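Local coordinates for protein HepC.19480.a.B1 (Helicobacter pylori, PDB 6MTZ) that is of unknown function but is probably a DHH-family phosphoesterase, at residues Leu72-Gln83 / Ser106-Tyr117. Sequence-based numbering, arbitrary orientation.
With EDO (1,2-ethanediol), chain E.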
loop_
_atom_site.group_PDB
_atom_site.type_symbol
_atom_site.label_atom_id
_atom_site.label_comp_id
_atom_site.label_asym_id
_atom_site.label_seq_id
_atom_site.Cartn_x
_atom_site.Cartn_y
_atom_site.Cartn_z
ATOM N N LEU A 72 0.726 13.650 4.874
ATOM C CA LEU A 72 2.162 13.455 4.982
ATOM C C LEU A 72 2.802 14.818 5.163
ATOM O O LEU A 72 2.341 15.806 4.580
ATOM C CB LEU A 72 2.719 12.775 3.735
ATOM C CG LEU A 72 2.219 11.363 3.422
ATOM C CD1 LEU A 72 2.361 11.099 1.936
ATOM C CD2 LEU A 72 2.990 10.310 4.214
ATOM N N ASN A 73 3.845 14.892 5.974
ATOM C CA ASN A 73 4.625 16.116 6.010
ATOM C C ASN A 73 5.950 15.863 5.317
ATOM O O ASN A 73 6.506 14.765 5.402
ATOM C CB ASN A 73 4.822 16.653 7.430
ATOM C CG ASN A 73 5.651 15.765 8.294
ATOM O OD1 ASN A 73 5.412 14.563 8.382
ATOM N ND2 ASN A 73 6.627 16.361 8.978
ATOM N N LEU A 74 6.412 16.861 4.576
ATOM C CA LEU A 74 7.675 16.792 3.865
ATOM C C LEU A 74 8.709 17.592 4.637
ATOM O O LEU A 74 8.383 18.597 5.279
ATOM C CB LEU A 74 7.531 17.335 2.437
ATOM C CG LEU A 74 6.373 16.793 1.579
ATOM C CD1 LEU A 74 6.288 17.523 0.237
ATOM C CD2 LEU A 74 6.522 15.301 1.355
ATOM N N ASN A 75 9.958 17.133 4.596
ATOM C CA ASN A 75 11.009 18.003 5.092
ATOM C C ASN A 75 11.325 19.054 4.037
ATOM O O ASN A 75 10.881 18.967 2.887
ATOM C CB ASN A 75 12.261 17.209 5.461
ATOM C CG ASN A 75 12.542 16.087 4.496
ATOM O OD1 ASN A 75 12.858 16.317 3.327
ATOM N ND2 ASN A 75 12.438 14.855 4.984
ATOM N N LEU A 76 12.093 20.066 4.446
ATOM C CA LEU A 76 12.372 21.193 3.559
ATOM C C LEU A 76 12.992 20.722 2.255
ATOM O O LEU A 76 12.684 21.252 1.181
ATOM C CB LEU A 76 13.297 22.196 4.248
ATOM C CG LEU A 76 12.692 23.158 5.273
ATOM C CD1 LEU A 76 13.785 24.012 5.900
ATOM C CD2 LEU A 76 11.625 24.042 4.627
ATOM N N ASN A 77 13.854 19.715 2.330
ATOM C CA ASN A 77 14.569 19.274 1.143
ATOM C C ASN A 77 13.628 18.627 0.135
ATOM O O ASN A 77 13.756 18.862 -1.072
ATOM C CB ASN A 77 15.680 18.309 1.542
ATOM C CG ASN A 77 16.582 17.967 0.391
ATOM O OD1 ASN A 77 17.587 18.639 0.158
ATOM N ND2 ASN A 77 16.224 16.925 -0.351
ATOM N N GLU A 78 12.679 17.811 0.607
ATOM C CA GLU A 78 11.733 17.178 -0.312
ATOM C C GLU A 78 10.741 18.184 -0.880
ATOM O O GLU A 78 10.342 18.073 -2.046
ATOM C CB GLU A 78 10.993 16.037 0.381
ATOM C CG GLU A 78 11.637 14.682 0.149
ATOM C CD GLU A 78 11.751 14.332 -1.329
ATOM O OE1 GLU A 78 10.743 14.468 -2.049
ATOM O OE2 GLU A 78 12.847 13.925 -1.774
ATOM N N ALA A 79 10.314 19.161 -0.075
ATOM C CA ALA A 79 9.449 20.216 -0.600
ATOM C C ALA A 79 10.179 21.050 -1.645
ATOM O O ALA A 79 9.606 21.392 -2.686
ATOM C CB ALA A 79 8.935 21.102 0.536
ATOM N N GLU A 80 11.455 21.366 -1.392
ATOM C CA GLU A 80 12.264 22.068 -2.384
ATOM C C GLU A 80 12.402 21.248 -3.657
ATOM O O GLU A 80 12.267 21.775 -4.768
ATOM C CB GLU A 80 13.650 22.391 -1.818
ATOM C CG GLU A 80 13.772 23.744 -1.125
ATOM C CD GLU A 80 13.471 24.914 -2.050
ATOM O OE1 GLU A 80 13.528 24.740 -3.288
ATOM O OE2 GLU A 80 13.169 26.014 -1.537
ATOM N N TYR A 81 12.693 19.952 -3.512
ATOM C CA TYR A 81 12.880 19.096 -4.679
ATOM C C TYR A 81 11.622 19.060 -5.531
ATOM O O TYR A 81 11.689 19.158 -6.762
ATOM C CB TYR A 81 13.269 17.685 -4.236
ATOM C CG TYR A 81 13.333 16.659 -5.353
ATOM C CD1 TYR A 81 14.459 16.550 -6.166
ATOM C CD2 TYR A 81 12.278 15.785 -5.579
ATOM C CE1 TYR A 81 14.523 15.606 -7.181
ATOM C CE2 TYR A 81 12.334 14.837 -6.592
ATOM C CZ TYR A 81 13.458 14.753 -7.389
ATOM O OH TYR A 81 13.512 13.810 -8.393
ATOM N N LEU A 82 10.467 18.927 -4.886
ATOM C CA LEU A 82 9.198 18.910 -5.603
ATOM C C LEU A 82 8.992 20.202 -6.383
ATOM O O LEU A 82 8.732 20.183 -7.592
ATOM C CB LEU A 82 8.071 18.702 -4.605
ATOM C CG LEU A 82 6.699 18.256 -5.074
ATOM C CD1 LEU A 82 6.809 17.213 -6.165
ATOM C CD2 LEU A 82 5.996 17.689 -3.861
ATOM N N GLN A 83 9.122 21.339 -5.704
ATOM C CA GLN A 83 8.940 22.617 -6.374
ATOM C C GLN A 83 9.929 22.789 -7.523
ATOM O O GLN A 83 9.544 23.163 -8.638
ATOM C CB GLN A 83 9.075 23.750 -5.366
ATOM C CG GLN A 83 8.636 25.079 -5.925
ATOM C CD GLN A 83 8.460 26.115 -4.849
ATOM O OE1 GLN A 83 7.339 26.383 -4.408
ATOM N NE2 GLN A 83 9.569 26.703 -4.407
ATOM N N SER A 106 4.397 18.982 12.990
ATOM C CA SER A 106 5.818 18.864 12.669
ATOM C C SER A 106 6.196 19.620 11.397
ATOM O O SER A 106 7.370 19.965 11.219
ATOM C CB SER A 106 6.212 17.397 12.527
ATOM O OG SER A 106 5.393 16.739 11.564
ATOM N N GLY A 107 5.234 19.904 10.522
ATOM C CA GLY A 107 5.551 20.550 9.266
ATOM C C GLY A 107 5.357 22.051 9.239
ATOM O O GLY A 107 5.356 22.644 8.159
ATOM N N LYS A 108 5.202 22.676 10.412
ATOM C CA LYS A 108 4.893 24.106 10.478
ATOM C C LYS A 108 5.881 24.938 9.671
ATOM O O LYS A 108 5.481 25.737 8.819
ATOM C CB LYS A 108 4.877 24.581 11.933
ATOM N N GLU A 109 7.181 24.766 9.927
ATOM C CA GLU A 109 8.176 25.578 9.229
ATOM C C GLU A 109 8.077 25.396 7.721
ATOM O O GLU A 109 8.130 26.375 6.967
ATOM C CB GLU A 109 9.587 25.228 9.707
ATOM C CG GLU A 109 9.873 25.536 11.165
ATOM C CD GLU A 109 10.493 24.351 11.884
ATOM O OE1 GLU A 109 10.037 24.021 12.998
ATOM O OE2 GLU A 109 11.427 23.736 11.326
ATOM N N VAL A 110 7.928 24.151 7.263
ATOM C CA VAL A 110 7.893 23.888 5.828
ATOM C C VAL A 110 6.628 24.471 5.204
ATOM O O VAL A 110 6.655 24.993 4.084
ATOM C CB VAL A 110 8.021 22.378 5.571
ATOM C CG1 VAL A 110 8.077 22.096 4.082
ATOM C CG2 VAL A 110 9.260 21.845 6.270
ATOM N N ALA A 111 5.509 24.425 5.931
ATOM C CA ALA A 111 4.246 24.933 5.400
ATOM C C ALA A 111 4.317 26.425 5.079
ATOM O O ALA A 111 3.751 26.881 4.079
ATOM C CB ALA A 111 3.116 24.654 6.391
ATOM N N GLU A 112 4.992 27.204 5.910
ATOM C CA GLU A 112 5.065 28.640 5.656
ATOM C C GLU A 112 6.182 29.021 4.678
ATOM O O GLU A 112 6.427 30.211 4.474
ATOM C CB GLU A 112 5.226 29.398 6.977
ATOM C CG GLU A 112 6.294 28.835 7.890
ATOM C CD GLU A 112 6.241 29.434 9.285
ATOM O OE1 GLU A 112 7.309 29.519 9.939
ATOM O OE2 GLU A 112 5.127 29.809 9.720
ATOM N N SER A 113 6.859 28.048 4.067
ATOM C CA SER A 113 7.802 28.331 2.993
ATOM C C SER A 113 7.249 28.012 1.611
ATOM O O SER A 113 7.906 28.324 0.616
ATOM C CB SER A 113 9.103 27.542 3.198
ATOM O OG SER A 113 9.726 27.901 4.413
ATOM N N PHE A 114 6.080 27.383 1.514
ATOM C CA PHE A 114 5.557 26.971 0.218
ATOM C C PHE A 114 4.064 27.254 0.163
ATOM O O PHE A 114 3.302 26.775 1.015
ATOM C CB PHE A 114 5.860 25.492 -0.051
ATOM C CG PHE A 114 7.336 25.192 -0.129
ATOM C CD1 PHE A 114 8.002 25.237 -1.344
ATOM C CD2 PHE A 114 8.060 24.898 1.015
ATOM C CE1 PHE A 114 9.364 24.978 -1.419
ATOM C CE2 PHE A 114 9.422 24.634 0.948
ATOM C CZ PHE A 114 10.074 24.676 -0.269
ATOM N N HIS A 115 3.658 28.037 -0.844
ATOM C CA HIS A 115 2.263 28.439 -0.968
ATOM C C HIS A 115 1.350 27.241 -1.204
ATOM O O HIS A 115 0.181 27.274 -0.800
ATOM C CB HIS A 115 2.119 29.467 -2.089
ATOM C CG HIS A 115 2.812 30.764 -1.806
ATOM N ND1 HIS A 115 2.629 31.465 -0.631
ATOM C CD2 HIS A 115 3.687 31.491 -2.543
ATOM C CE1 HIS A 115 3.364 32.562 -0.655
ATOM N NE2 HIS A 115 4.015 32.601 -1.805
ATOM N N TRP A 116 1.870 26.173 -1.831
ATOM C CA TRP A 116 1.117 24.960 -2.127
ATOM C C TRP A 116 1.049 24.004 -0.946
ATOM O O TRP A 116 0.388 22.967 -1.055
ATOM C CB TRP A 116 1.730 24.209 -3.323
ATOM C CG TRP A 116 3.233 24.008 -3.225
ATOM C CD1 TRP A 116 4.201 24.816 -3.751
ATOM C CD2 TRP A 116 3.923 22.936 -2.566
ATOM N NE1 TRP A 116 5.448 24.318 -3.458
ATOM C CE2 TRP A 116 5.307 23.163 -2.736
ATOM C CE3 TRP A 116 3.507 21.806 -1.852
ATOM C CZ2 TRP A 116 6.274 22.309 -2.211
ATOM C CZ3 TRP A 116 4.473 20.956 -1.330
ATOM C CH2 TRP A 116 5.834 21.208 -1.517
ATOM N N TYR A 117 1.720 24.312 0.164
ATOM C CA TYR A 117 1.784 23.416 1.317
ATOM C C TYR A 117 0.827 23.952 2.379
ATOM O O TYR A 117 1.079 25.004 2.977
ATOM C CB TYR A 117 3.222 23.327 1.823
ATOM C CG TYR A 117 3.550 22.237 2.828
ATOM C CD1 TYR A 117 2.857 22.127 4.030
ATOM C CD2 TYR A 117 4.606 21.359 2.601
ATOM C CE1 TYR A 117 3.183 21.160 4.962
ATOM C CE2 TYR A 117 4.932 20.371 3.526
ATOM C CZ TYR A 117 4.219 20.282 4.704
ATOM O OH TYR A 117 4.537 19.325 5.639
HETATM C C1 EDO E . 1.707 16.137 14.981
HETATM O O1 EDO E . 0.531 15.414 15.360
HETATM C C2 EDO E . 2.783 15.141 14.569
HETATM O O2 EDO E . 3.711 15.820 13.721
#
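Phe114 and Trp116 reach from the loop after helix 108-111 to the flank of helix 76-85, where Ala79 and Gln83, one turn apart, receive them. The Ala79 methyl lies over one face of the Phe114 ring, a CH-pi contact with CB 3.9 Å from the ring centroid; so small a side chain lets a flat aromatic come close to the helix. Ala79 CB also meets the indole, 3.7 Å from Trp116 CH2. Trp116 has its CG between its own backbone N and carbonyl carbon (chi1 49°), which turns the indole edge toward the helix and lays a face against the CB of Phe114. Its NE1 donates to Gln83 OE1 over 3.0 Å. The acceptor sits nearly in the indole plane, but NE1 stands above the amide plane rather than on a lone pair, the two planes being 78° apart. Gln83 suits the place because its extended chain carries an acceptor to the rims of both rings; OE1 also lies 3.3 Å from Phe114 CD1, at the ring edge, where aromatic hydrogens are weakly positive.

Leu76, in the first turn, passes Val110 side chain to side chain in the opposite direction, CD2 to CG2 3.6 Å, and brings CD2 to the Phe114 edge. Val110 CG1 rests 3.8 Å from Ala79 CB, closing this apolar patch. Ahead of the helix, Leu74 N donates to Tyr117 OH over 3.3 Å, while Leu74 and Tyr117 both pack on Leu100 of the parallel sheet.

Segment 106-117 begins just after the chain's Asp-His-His motif, so the contact joins two consecutive strand-to-strand connections of the Rossmann-like domain. The contact is mainly apolar packing, and the two hydrogen bonds, from the indole N-H and to the phenol oxygen, probably fix how the loop is turned against the helix and the chain leading into it.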